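Local structure of cytochrome c, putative (Shewanella oneidensis, 1SP3) at residues Ile60-Val65 against Gly334-Asp339; Ala66-Glu71 against Phe345-Thr350; Thr234-Phe239 against Glu406-Cys411. The protein is a respiratory octaheme cytochrome c, a tetrathionate reductase, and probably acts as an oxidoreductase through its eight heme c groups. All coordinates share one frame; numbering follows the deposited sequence.

In the fold
Interactions 1 and 2 form one continuous patch, their centres about 10 Å apart. In each, the loop between strand 50-53 and helix 71-74 meets part of the run from strand 325-339 through strand 344-345 into the loop that follows, and both touch the same heme c. They also meet directly, through a probable hydrogen bond from I346 N to I337 O. Interaction 3 lies apart, its centre about 33 Å from that of interaction 1 and 39 Å from that of interaction 2, at another heme. Along the chain the segments come as 60-65, 66-71, 234-239, 334-339, 345-350 and 406-411, so all three contacts interleave, joining earlier heme-binding parts to the later chain, which holds all strands of the mixed sheet.

Interaction 1: Ile60-Val65 against Gly334-Asp339; sequences INNFCV and GKQIYD. With HEC (heme c), chain D; SCN (thiocyanate ion), chain B.
Q336, on strand 325-339, brings its terminal amide up to N61 and N62 in a loop whose shape is set by an Asx turn at N61. Here a single asparagine both folds its own backbone and faces a heme. OD1 of N61 accepts from the backbone N of F63 at 2.9 Å, which closes the turn, and from the N of V65 at 2.7 Å. The two donors arrive from opposite faces of the amide, F63 N standing well above the carbonyl plane and V65 N much nearer to it. CG of N61 lies between the backbone N and the carbonyl carbon (chi1 74°), and with OD1 gripped twice the amide is fixed in rotation, ND2 facing the heme. ND2 of N61 donates to the heme propionate atom O1A at 2.7 Å, and only weakly, at 3.4 Å, to N of a thiocyanate ion. That ion, probably from the crystallisation liquor, binds the heme iron through its S; K153 and W396 also hydrogen-bond to this heme.

On the opposite side of the loop, Q336 turns its CG between its own backbone N and carbonyl carbon (chi1 78°), after which the chain runs extended into the contact. Its NE2 makes a weak hydrogen bond to N61 O at 3.3 Å, bent to 143°. OE1 of Q336 packs tightly beside N62, 3.0 Å from CB of that residue. The polar end of N62 finds other partners on the sheet, OD1 bonded to H332 and ND2 to T392. The contact thus ties a heme-pocket loop to the mixed sheet through a polar group set among aliphatic ones, with V65 meeting Q336 tip to tip, its CG1 3.9 Å from NE2 of the glutamine.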
# COMPACT_ATOMS: atom_id res chain seq x y z
N ILE A 60 6.87 9.11 -1.71
CA ILE A 60 8.14 8.44 -2.10
C ILE A 60 8.23 7.10 -1.33
O ILE A 60 8.03 7.10 -0.08
CB ILE A 60 9.33 9.39 -1.80
CG1 ILE A 60 9.21 10.56 -2.78
CG2 ILE A 60 10.71 8.76 -2.05
CD1 ILE A 60 10.35 11.65 -2.66
N ASN A 61 8.50 6.00 -2.04
CA ASN A 61 8.67 4.69 -1.37
C ASN A 61 9.97 4.06 -1.78
O ASN A 61 10.74 4.68 -2.55
CB ASN A 61 7.45 3.75 -1.58
CG ASN A 61 7.35 3.16 -3.01
OD1 ASN A 61 8.35 3.11 -3.78
ND2 ASN A 61 6.16 2.61 -3.35
N ASN A 62 10.31 2.90 -1.20
CA ASN A 62 11.57 2.22 -1.56
C ASN A 62 11.36 1.00 -2.50
O ASN A 62 12.17 0.04 -2.55
CB ASN A 62 12.48 1.90 -0.36
CG ASN A 62 11.79 1.02 0.72
OD1 ASN A 62 10.69 0.46 0.49
ND2 ASN A 62 12.41 0.92 1.91
N PHE A 63 10.25 1.03 -3.24
CA PHE A 63 9.97 0.00 -4.25
C PHE A 63 10.27 0.71 -5.58
O PHE A 63 11.46 1.02 -5.87
CB PHE A 63 8.50 -0.43 -4.15
CG PHE A 63 8.24 -1.44 -3.05
CD1 PHE A 63 7.69 -1.05 -1.82
CD2 PHE A 63 8.54 -2.79 -3.24
CE1 PHE A 63 7.49 -1.97 -0.82
CE2 PHE A 63 8.32 -3.71 -2.27
CZ PHE A 63 7.78 -3.33 -1.06
N CYS A 64 9.21 1.11 -6.31
CA CYS A 64 9.39 1.88 -7.54
C CYS A 64 9.69 3.34 -7.34
O CYS A 64 9.95 4.07 -8.32
CB CYS A 64 8.22 1.59 -8.56
SG CYS A 64 8.26 -0.19 -9.20
N VAL A 65 9.62 3.81 -6.09
CA VAL A 65 10.04 5.18 -5.75
C VAL A 65 8.93 6.22 -5.92
O VAL A 65 8.44 6.79 -4.94
CB VAL A 65 11.34 5.63 -6.47
CG1 VAL A 65 11.82 7.01 -5.91
CG2 VAL A 65 12.48 4.60 -6.24
N GLY A 334 15.94 -1.26 1.76
CA GLY A 334 16.49 -1.14 0.43
C GLY A 334 17.55 -0.11 0.39
O GLY A 334 17.94 0.39 1.47
N LYS A 335 18.06 0.10 -0.82
CA LYS A 335 18.91 1.24 -1.18
C LYS A 335 18.40 1.85 -2.45
O LYS A 335 18.00 1.14 -3.38
CB LYS A 335 20.35 0.84 -1.46
CG LYS A 335 21.11 0.28 -0.23
CD LYS A 335 22.57 0.63 -0.25
CE LYS A 335 23.39 -0.52 -0.62
NZ LYS A 335 24.69 -0.04 -1.25
N GLN A 336 18.45 3.17 -2.51
CA GLN A 336 17.91 3.86 -3.67
C GLN A 336 18.61 5.18 -3.94
O GLN A 336 19.41 5.68 -3.13
CB GLN A 336 16.40 4.03 -3.50
CG GLN A 336 16.03 5.18 -2.55
CD GLN A 336 14.53 5.09 -2.20
OE1 GLN A 336 14.06 4.19 -1.45
NE2 GLN A 336 13.81 6.01 -2.70
N ILE A 337 18.32 5.75 -5.08
CA ILE A 337 19.15 6.80 -5.63
C ILE A 337 18.87 8.17 -5.02
O ILE A 337 17.74 8.56 -4.81
CB ILE A 337 18.98 6.83 -7.18
CG1 ILE A 337 19.96 7.86 -7.83
CG2 ILE A 337 17.48 7.10 -7.59
CD1 ILE A 337 19.98 7.86 -9.42
N TYR A 338 19.96 8.89 -4.70
CA TYR A 338 19.91 10.19 -4.12
C TYR A 338 20.92 11.16 -4.80
O TYR A 338 21.92 10.76 -5.35
CB TYR A 338 20.06 10.14 -2.55
CG TYR A 338 21.47 10.13 -2.02
CD1 TYR A 338 22.13 11.31 -1.65
CD2 TYR A 338 22.14 8.92 -1.87
CE1 TYR A 338 23.49 11.27 -1.13
CE2 TYR A 338 23.45 8.87 -1.38
CZ TYR A 338 24.11 10.02 -1.03
OH TYR A 338 25.41 9.88 -0.53
N ASP A 339 20.59 12.42 -4.78
CA ASP A 339 21.46 13.48 -5.30
C ASP A 339 22.63 13.74 -4.34
O ASP A 339 22.42 14.22 -3.22
CB ASP A 339 20.64 14.74 -5.44
CG ASP A 339 21.36 15.83 -6.19
OD1 ASP A 339 22.44 16.32 -5.70
OD2 ASP A 339 20.87 16.26 -7.26
FE HEC D . 1.56 1.80 -6.44
CHA HEC D . 0.59 2.96 -3.26
CHB HEC D . 4.27 3.95 -6.37
CHC HEC D . 2.41 0.90 -9.63
CHD HEC D . -0.97 -0.45 -6.49
NA HEC D . 2.35 3.21 -5.04
C1A HEC D . 1.78 3.53 -3.80
C2A HEC D . 2.63 4.54 -3.18
C3A HEC D . 3.65 4.83 -4.04
C4A HEC D . 3.48 3.98 -5.23
CMA HEC D . 4.81 5.89 -3.75
CAA HEC D . 2.40 5.16 -1.75
CBA HEC D . 3.39 4.55 -0.72
CGA HEC D . 3.37 3.00 -0.78
O1A HEC D . 4.33 2.41 -1.36
O2A HEC D . 2.40 2.25 -0.31
NB HEC D . 3.04 2.30 -7.77
C1B HEC D . 4.03 3.27 -7.53
C2B HEC D . 4.83 3.45 -8.72
C3B HEC D . 4.32 2.56 -9.62
C4B HEC D . 3.19 1.86 -9.02
CMB HEC D . 6.04 4.43 -8.82
CAB HEC D . 4.77 2.32 -11.09
CBB HEC D . 6.09 2.38 -11.46
NC HEC D . 0.84 0.38 -7.86
C1C HEC D . 1.35 0.19 -9.11
C2C HEC D . 0.60 -0.85 -9.76
C3C HEC D . -0.35 -1.27 -8.86
C4C HEC D . -0.21 -0.46 -7.65
CMC HEC D . 0.92 -1.31 -11.21
CAC HEC D . -1.44 -2.40 -9.05
CBC HEC D . -1.19 -3.72 -9.36
ND HEC D . 0.04 1.29 -5.06
C1D HEC D . -0.95 0.40 -5.40
C2D HEC D . -1.96 0.49 -4.33
C3D HEC D . -1.50 1.54 -3.32
C4D HEC D . -0.24 2.00 -3.86
CMD HEC D . -3.25 -0.33 -4.24
CAD HEC D . -2.19 1.97 -1.96
CBD HEC D . -1.64 1.05 -0.87
CGD HEC D . -2.37 1.17 0.49
O1D HEC D . -2.38 0.12 1.17
O2D HEC D . -2.93 2.23 0.99
S SCN B . 2.85 0.16 -5.31
C SCN B . 4.47 0.37 -5.67
N SCN B . 5.58 0.60 -5.98

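Interaction 2: Ala66-Glu71 against Phe345-Thr350; sequences AISSNE and FITPKT. With HEC (heme c), chain D.
S69 and N70 of the loop A66-E71 press against K349, and these three residues account for about half of the buried surface. S69 is the third residue of a type II turn from I67 to N70, and its OG packs 3.4 Å from CB of K349. The lysine chain stays extended until its last torsion bends it (chi4 79°), bringing NZ to S69 O at 3.0 Å, in the carbonyl plane and on a lone pair.

N70 uses both ends of its amide. ND2 donates to A66 O at 2.8 Å, almost in line with that C=O, and has a weak, longer bond to P348 O. OD1 of N70 accepts the backbone N of T350 at 2.9 Å and a weak bond from the T350 hydroxyl, while Y351 N is a further donor. An alanine here would probably leave A66 O and the T350 and Y351 backbone N-H groups without this mate, and let the two loops drift apart. Beside it, A66 CB rests on T347 CG2, and I67 turns the other way, its CD1 3.4 Å from C1B of the heme.

A buried interface built this way is held by backbone carbonyls and N-H groups matched to one amide and one ammonium, which suggests that its fit depends more on directed polar bonds than on apolar packing.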
# COMPACT_ATOMS: atom_id res chain seq x y z
N ALA A 66 8.53 6.51 -7.16
CA ALA A 66 7.64 7.61 -7.36
C ALA A 66 7.06 7.57 -8.73
O ALA A 66 7.72 7.19 -9.75
CB ALA A 66 8.32 8.96 -7.18
N ILE A 67 5.80 7.98 -8.73
CA ILE A 67 4.98 8.02 -9.94
C ILE A 67 5.40 8.93 -11.09
O ILE A 67 5.18 8.56 -12.27
CB ILE A 67 3.54 8.31 -9.44
CG1 ILE A 67 2.78 7.05 -9.61
CG2 ILE A 67 2.86 9.65 -9.87
CD1 ILE A 67 2.78 6.32 -8.34
N SER A 68 5.95 10.13 -10.79
CA SER A 68 6.23 11.13 -11.84
C SER A 68 7.27 10.66 -12.81
O SER A 68 8.29 10.05 -12.41
CB SER A 68 6.61 12.48 -11.28
OG SER A 68 7.67 12.30 -10.38
N SER A 69 6.95 10.89 -14.10
CA SER A 69 7.68 10.44 -15.25
C SER A 69 7.47 8.96 -15.52
O SER A 69 7.91 8.44 -16.56
CB SER A 69 9.18 10.84 -15.14
OG SER A 69 9.81 10.04 -14.16
N ASN A 70 6.78 8.25 -14.61
CA ASN A 70 6.50 6.83 -14.83
C ASN A 70 5.02 6.52 -14.96
O ASN A 70 4.67 5.33 -15.03
CB ASN A 70 7.08 5.93 -13.69
CG ASN A 70 8.50 6.25 -13.45
OD1 ASN A 70 9.26 6.17 -14.39
ND2 ASN A 70 8.85 6.82 -12.25
N GLU A 71 4.19 7.57 -15.04
CA GLU A 71 2.77 7.39 -14.88
C GLU A 71 2.13 6.22 -15.68
O GLU A 71 1.28 5.52 -15.12
CB GLU A 71 2.01 8.71 -15.03
CG GLU A 71 2.37 9.69 -13.93
CD GLU A 71 3.44 10.70 -14.37
OE1 GLU A 71 4.42 10.34 -15.06
OE2 GLU A 71 3.29 11.88 -14.04
N PHE A 345 16.59 12.47 -1.77
CA PHE A 345 16.28 11.36 -2.68
C PHE A 345 15.73 11.86 -4.00
O PHE A 345 14.97 12.85 -4.03
CB PHE A 345 15.27 10.38 -1.99
CG PHE A 345 15.95 9.50 -0.97
CD1 PHE A 345 15.57 9.56 0.38
CD2 PHE A 345 16.93 8.60 -1.36
CE1 PHE A 345 16.19 8.77 1.30
CE2 PHE A 345 17.55 7.75 -0.42
CZ PHE A 345 17.17 7.87 0.91
N ILE A 346 16.11 11.19 -5.06
CA ILE A 346 15.73 11.50 -6.41
C ILE A 346 14.58 10.65 -6.84
O ILE A 346 14.53 9.51 -6.42
CB ILE A 346 16.88 11.18 -7.32
CG1 ILE A 346 18.01 12.17 -7.02
CG2 ILE A 346 16.41 11.07 -8.84
CD1 ILE A 346 19.33 11.82 -7.80
N THR A 347 13.70 11.20 -7.68
CA THR A 347 12.58 10.50 -8.22
C THR A 347 12.94 10.28 -9.65
O THR A 347 12.80 11.19 -10.45
CB THR A 347 11.30 11.38 -8.15
OG1 THR A 347 11.59 12.66 -8.74
CG2 THR A 347 10.92 11.73 -6.70
N PRO A 348 13.46 9.11 -10.01
CA PRO A 348 14.02 8.93 -11.35
C PRO A 348 12.98 8.40 -12.34
O PRO A 348 12.00 7.85 -11.93
CB PRO A 348 15.11 7.89 -11.14
CG PRO A 348 14.50 7.03 -10.13
CD PRO A 348 13.68 7.92 -9.18
N LYS A 349 13.24 8.61 -13.62
CA LYS A 349 12.45 8.00 -14.63
C LYS A 349 12.93 6.55 -14.87
O LYS A 349 14.08 6.33 -15.25
CB LYS A 349 12.52 8.88 -15.94
CG LYS A 349 11.72 8.26 -17.16
CD LYS A 349 11.73 9.30 -18.30
CE LYS A 349 10.70 9.05 -19.36
NZ LYS A 349 9.36 9.48 -18.98
N THR A 350 12.09 5.56 -14.59
CA THR A 350 12.51 4.20 -14.85
C THR A 350 11.80 3.74 -16.07
O THR A 350 12.36 2.99 -16.86
CB THR A 350 12.12 3.25 -13.70
OG1 THR A 350 10.72 3.35 -13.45
CG2 THR A 350 12.88 3.59 -12.35
FE HEC D . 1.56 1.80 -6.44
CHA HEC D . 0.59 2.96 -3.26
CHB HEC D . 4.27 3.95 -6.37
CHC HEC D . 2.41 0.90 -9.63
CHD HEC D . -0.97 -0.45 -6.49
NA HEC D . 2.35 3.21 -5.04
C1A HEC D . 1.78 3.53 -3.80
C2A HEC D . 2.63 4.54 -3.18
C3A HEC D . 3.65 4.83 -4.04
C4A HEC D . 3.48 3.98 -5.23
CMA HEC D . 4.81 5.89 -3.75
CAA HEC D . 2.40 5.16 -1.75
CBA HEC D . 3.39 4.55 -0.72
CGA HEC D . 3.37 3.00 -0.78
O1A HEC D . 4.33 2.41 -1.36
O2A HEC D . 2.40 2.25 -0.31
NB HEC D . 3.04 2.30 -7.77
C1B HEC D . 4.03 3.27 -7.53
C2B HEC D . 4.83 3.45 -8.72
C3B HEC D . 4.32 2.56 -9.62
C4B HEC D . 3.19 1.86 -9.02
CMB HEC D . 6.04 4.43 -8.82
CAB HEC D . 4.77 2.32 -11.09
CBB HEC D . 6.09 2.38 -11.46
NC HEC D . 0.84 0.38 -7.86
C1C HEC D . 1.35 0.19 -9.11
C2C HEC D . 0.60 -0.85 -9.76
C3C HEC D . -0.35 -1.27 -8.86
C4C HEC D . -0.21 -0.46 -7.65
CMC HEC D . 0.92 -1.31 -11.21
CAC HEC D . -1.44 -2.40 -9.05
CBC HEC D . -1.19 -3.72 -9.36
ND HEC D . 0.04 1.29 -5.06
C1D HEC D . -0.95 0.40 -5.40
C2D HEC D . -1.96 0.49 -4.33
C3D HEC D . -1.50 1.54 -3.32
C4D HEC D . -0.24 2.00 -3.86
CMD HEC D . -3.25 -0.33 -4.24
CAD HEC D . -2.19 1.97 -1.96
CBD HEC D . -1.64 1.05 -0.87
CGD HEC D . -2.37 1.17 0.49
O1D HEC D . -2.38 0.12 1.17
O2D HEC D . -2.93 2.23 0.99
O HOH W 1 10.36 8.62 -10.24

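Interaction 3: Thr234-Phe239 against Glu406-Cys411; sequences TCHIPF and EQALNC. With HEC (heme c), chain I.
T234 meets L409 through its backbone, its O lying 3.4 Å from CD1 of the leucine, while its hydroxyl is taken by I326 O. L409 points its CG away from its own carbonyl carbon (chi1 -63°), and the branch reaches over the end of helix 232-236, where the Cys-X-X-Cys-His motif of a c-type cytochrome binds its heme.

C235 follows, the second cysteine of that motif, its SG covalently bonded to the heme carbon CAC, a former vinyl carbon, as a thioether. Its backbone O receives the one hydrogen bond between the segments, from L409 N at 2.8 Å with an N-H...O angle of 158°. CA of A408 adds a C-H...O contact to the same oxygen at 3.1 Å, so two neighbouring residues converge on a single carbonyl at the helix end.

H236 comes next and binds the heme iron through NE2 at 2.0 Å, with H218 as the other axial ligand. CB of A408 stands obliquely to the imidazole, 3.7 Å from ND1 of H236, and equally near the porphyrin atom C2D. A methyl group thereby fills the angle between the ligand ring and the heme.

Once the chain has left the helix, P238 turns inward: its CG approaches Q407 O to 3.1 Å, and its CB lies 3.8 Å from CD2 of L409. The leucine is thus wedged between T234 and P238.

Beyond these residues, C411, at the end of this second segment, carries a further covalently attached heme, so the contact brings two heme attachment sites together. R420 NH1 donates to P238 O, and R420 makes a cation-pi contact with F239, and Y288 of strand 287-291 packs on both T234 and L409, setting the helix end against the mixed sheet.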
# COMPACT_ATOMS: atom_id res chain seq x y z
N THR A 234 -1.99 -7.19 16.62
CA THR A 234 -0.73 -7.83 17.04
C THR A 234 -0.83 -9.31 17.38
O THR A 234 -0.07 -10.16 16.87
CB THR A 234 -0.13 -6.97 18.20
OG1 THR A 234 0.24 -5.70 17.65
CG2 THR A 234 1.23 -7.57 18.80
N CYS A 235 -1.76 -9.68 18.27
CA CYS A 235 -1.91 -11.10 18.61
C CYS A 235 -2.55 -11.97 17.50
O CYS A 235 -2.26 -13.15 17.36
CB CYS A 235 -2.68 -11.21 19.91
SG CYS A 235 -1.67 -10.48 21.28
N HIS A 236 -3.42 -11.37 16.71
CA HIS A 236 -4.31 -12.08 15.82
C HIS A 236 -3.86 -12.12 14.39
O HIS A 236 -4.48 -12.79 13.55
CB HIS A 236 -5.67 -11.46 15.93
CG HIS A 236 -6.34 -11.83 17.22
ND1 HIS A 236 -6.68 -13.14 17.50
CD2 HIS A 236 -6.67 -11.11 18.32
CE1 HIS A 236 -7.21 -13.21 18.70
NE2 HIS A 236 -7.26 -11.99 19.20
N ILE A 237 -2.78 -11.39 14.07
CA ILE A 237 -2.09 -11.62 12.80
C ILE A 237 -0.62 -12.04 13.03
O ILE A 237 0.30 -11.24 12.81
CB ILE A 237 -2.20 -10.35 11.86
CG1 ILE A 237 -3.58 -9.66 11.91
CG2 ILE A 237 -1.88 -10.74 10.38
CD1 ILE A 237 -3.64 -8.32 11.06
N PRO A 238 -0.37 -13.30 13.46
CA PRO A 238 1.00 -13.75 13.79
C PRO A 238 1.87 -13.84 12.55
O PRO A 238 3.11 -13.82 12.70
CB PRO A 238 0.82 -15.18 14.34
CG PRO A 238 -0.72 -15.61 13.82
CD PRO A 238 -1.41 -14.33 13.69
N PHE A 239 1.28 -13.94 11.36
CA PHE A 239 2.06 -14.02 10.10
C PHE A 239 1.33 -13.33 8.94
O PHE A 239 0.06 -13.38 8.85
CB PHE A 239 2.32 -15.47 9.68
CG PHE A 239 3.16 -16.27 10.71
CD1 PHE A 239 2.53 -17.10 11.66
CD2 PHE A 239 4.56 -16.15 10.73
CE1 PHE A 239 3.32 -17.90 12.57
CE2 PHE A 239 5.37 -16.92 11.64
CZ PHE A 239 4.75 -17.82 12.56
N GLU A 406 -6.89 -20.22 17.43
CA GLU A 406 -5.88 -21.21 17.92
C GLU A 406 -4.43 -20.80 17.56
O GLU A 406 -3.50 -21.29 18.16
CB GLU A 406 -6.19 -22.69 17.43
CG GLU A 406 -7.50 -23.25 17.93
CD GLU A 406 -8.74 -22.81 17.12
OE1 GLU A 406 -9.87 -23.02 17.66
OE2 GLU A 406 -8.61 -22.31 15.94
N GLN A 407 -4.27 -19.91 16.57
CA GLN A 407 -2.94 -19.42 16.21
C GLN A 407 -2.64 -17.97 16.61
O GLN A 407 -1.66 -17.44 16.16
CB GLN A 407 -2.63 -19.58 14.72
CG GLN A 407 -3.71 -20.14 13.93
CD GLN A 407 -3.73 -21.62 13.96
OE1 GLN A 407 -4.79 -22.24 13.73
NE2 GLN A 407 -2.56 -22.23 14.24
N ALA A 408 -3.46 -17.37 17.46
CA ALA A 408 -3.13 -16.06 18.04
C ALA A 408 -1.89 -16.19 18.87
O ALA A 408 -1.67 -17.25 19.42
CB ALA A 408 -4.27 -15.49 18.92
N LEU A 409 -1.08 -15.11 18.92
CA LEU A 409 0.08 -15.10 19.78
C LEU A 409 -0.41 -15.44 21.19
O LEU A 409 -1.35 -14.85 21.63
CB LEU A 409 0.73 -13.73 19.78
CG LEU A 409 1.30 -13.26 18.44
CD1 LEU A 409 2.20 -12.04 18.66
CD2 LEU A 409 2.08 -14.52 17.86
N ASN A 410 0.20 -16.43 21.86
CA ASN A 410 -0.12 -16.68 23.25
C ASN A 410 1.04 -16.28 24.19
O ASN A 410 2.07 -15.82 23.71
CB ASN A 410 -0.60 -18.13 23.45
CG ASN A 410 -2.01 -18.23 24.18
OD1 ASN A 410 -2.30 -17.51 25.16
ND2 ASN A 410 -2.87 -19.15 23.70
N CYS A 411 0.83 -16.39 25.49
CA CYS A 411 1.72 -15.85 26.50
C CYS A 411 3.16 -16.09 26.19
O CYS A 411 3.91 -15.16 26.30
CB CYS A 411 1.41 -16.37 27.92
SG CYS A 411 -0.39 -16.67 28.18
FE HEC I . -7.93 -12.06 21.07
CHA HEC I . -9.11 -15.08 21.09
CHB HEC I . -10.64 -10.88 19.37
CHC HEC I . -6.94 -8.70 21.61
CHD HEC I . -4.93 -13.05 22.29
NA HEC I . -9.68 -12.83 20.37
C1A HEC I . -9.97 -14.14 20.58
C2A HEC I . -11.26 -14.36 19.97
C3A HEC I . -11.73 -13.21 19.50
C4A HEC I . -10.69 -12.21 19.70
CMA HEC I . -13.12 -13.02 18.82
CAA HEC I . -12.00 -15.72 20.01
CBA HEC I . -12.66 -15.77 21.40
CGA HEC I . -13.29 -17.13 21.62
O1A HEC I . -14.33 -17.40 21.04
O2A HEC I . -12.71 -17.97 22.33
NB HEC I . -8.63 -10.19 20.62
C1B HEC I . -9.73 -9.97 19.81
C2B HEC I . -9.90 -8.58 19.66
C3B HEC I . -8.93 -7.98 20.32
C4B HEC I . -8.11 -8.96 20.93
CMB HEC I . -11.10 -7.95 18.93
CAB HEC I . -8.75 -6.45 20.50
CBB HEC I . -9.84 -5.92 21.11
NC HEC I . -6.25 -11.04 21.81
C1C HEC I . -6.03 -9.68 21.85
C2C HEC I . -4.71 -9.47 22.30
C3C HEC I . -4.13 -10.70 22.47
C4C HEC I . -5.12 -11.70 22.17
CMC HEC I . -4.11 -8.05 22.43
CAC HEC I . -2.66 -11.02 22.91
CBC HEC I . -1.96 -10.39 23.92
ND HEC I . -7.09 -13.75 21.59
C1D HEC I . -5.84 -14.01 22.08
C2D HEC I . -5.69 -15.42 22.37
C3D HEC I . -6.94 -16.02 21.89
C4D HEC I . -7.78 -14.94 21.50
CMD HEC I . -4.38 -16.13 22.90
CAD HEC I . -7.36 -17.55 21.94
CBD HEC I . -7.89 -17.75 23.38
CGD HEC I . -9.40 -17.65 23.26
O1D HEC I . -10.00 -18.41 22.38
O2D HEC I . -10.02 -16.80 24.03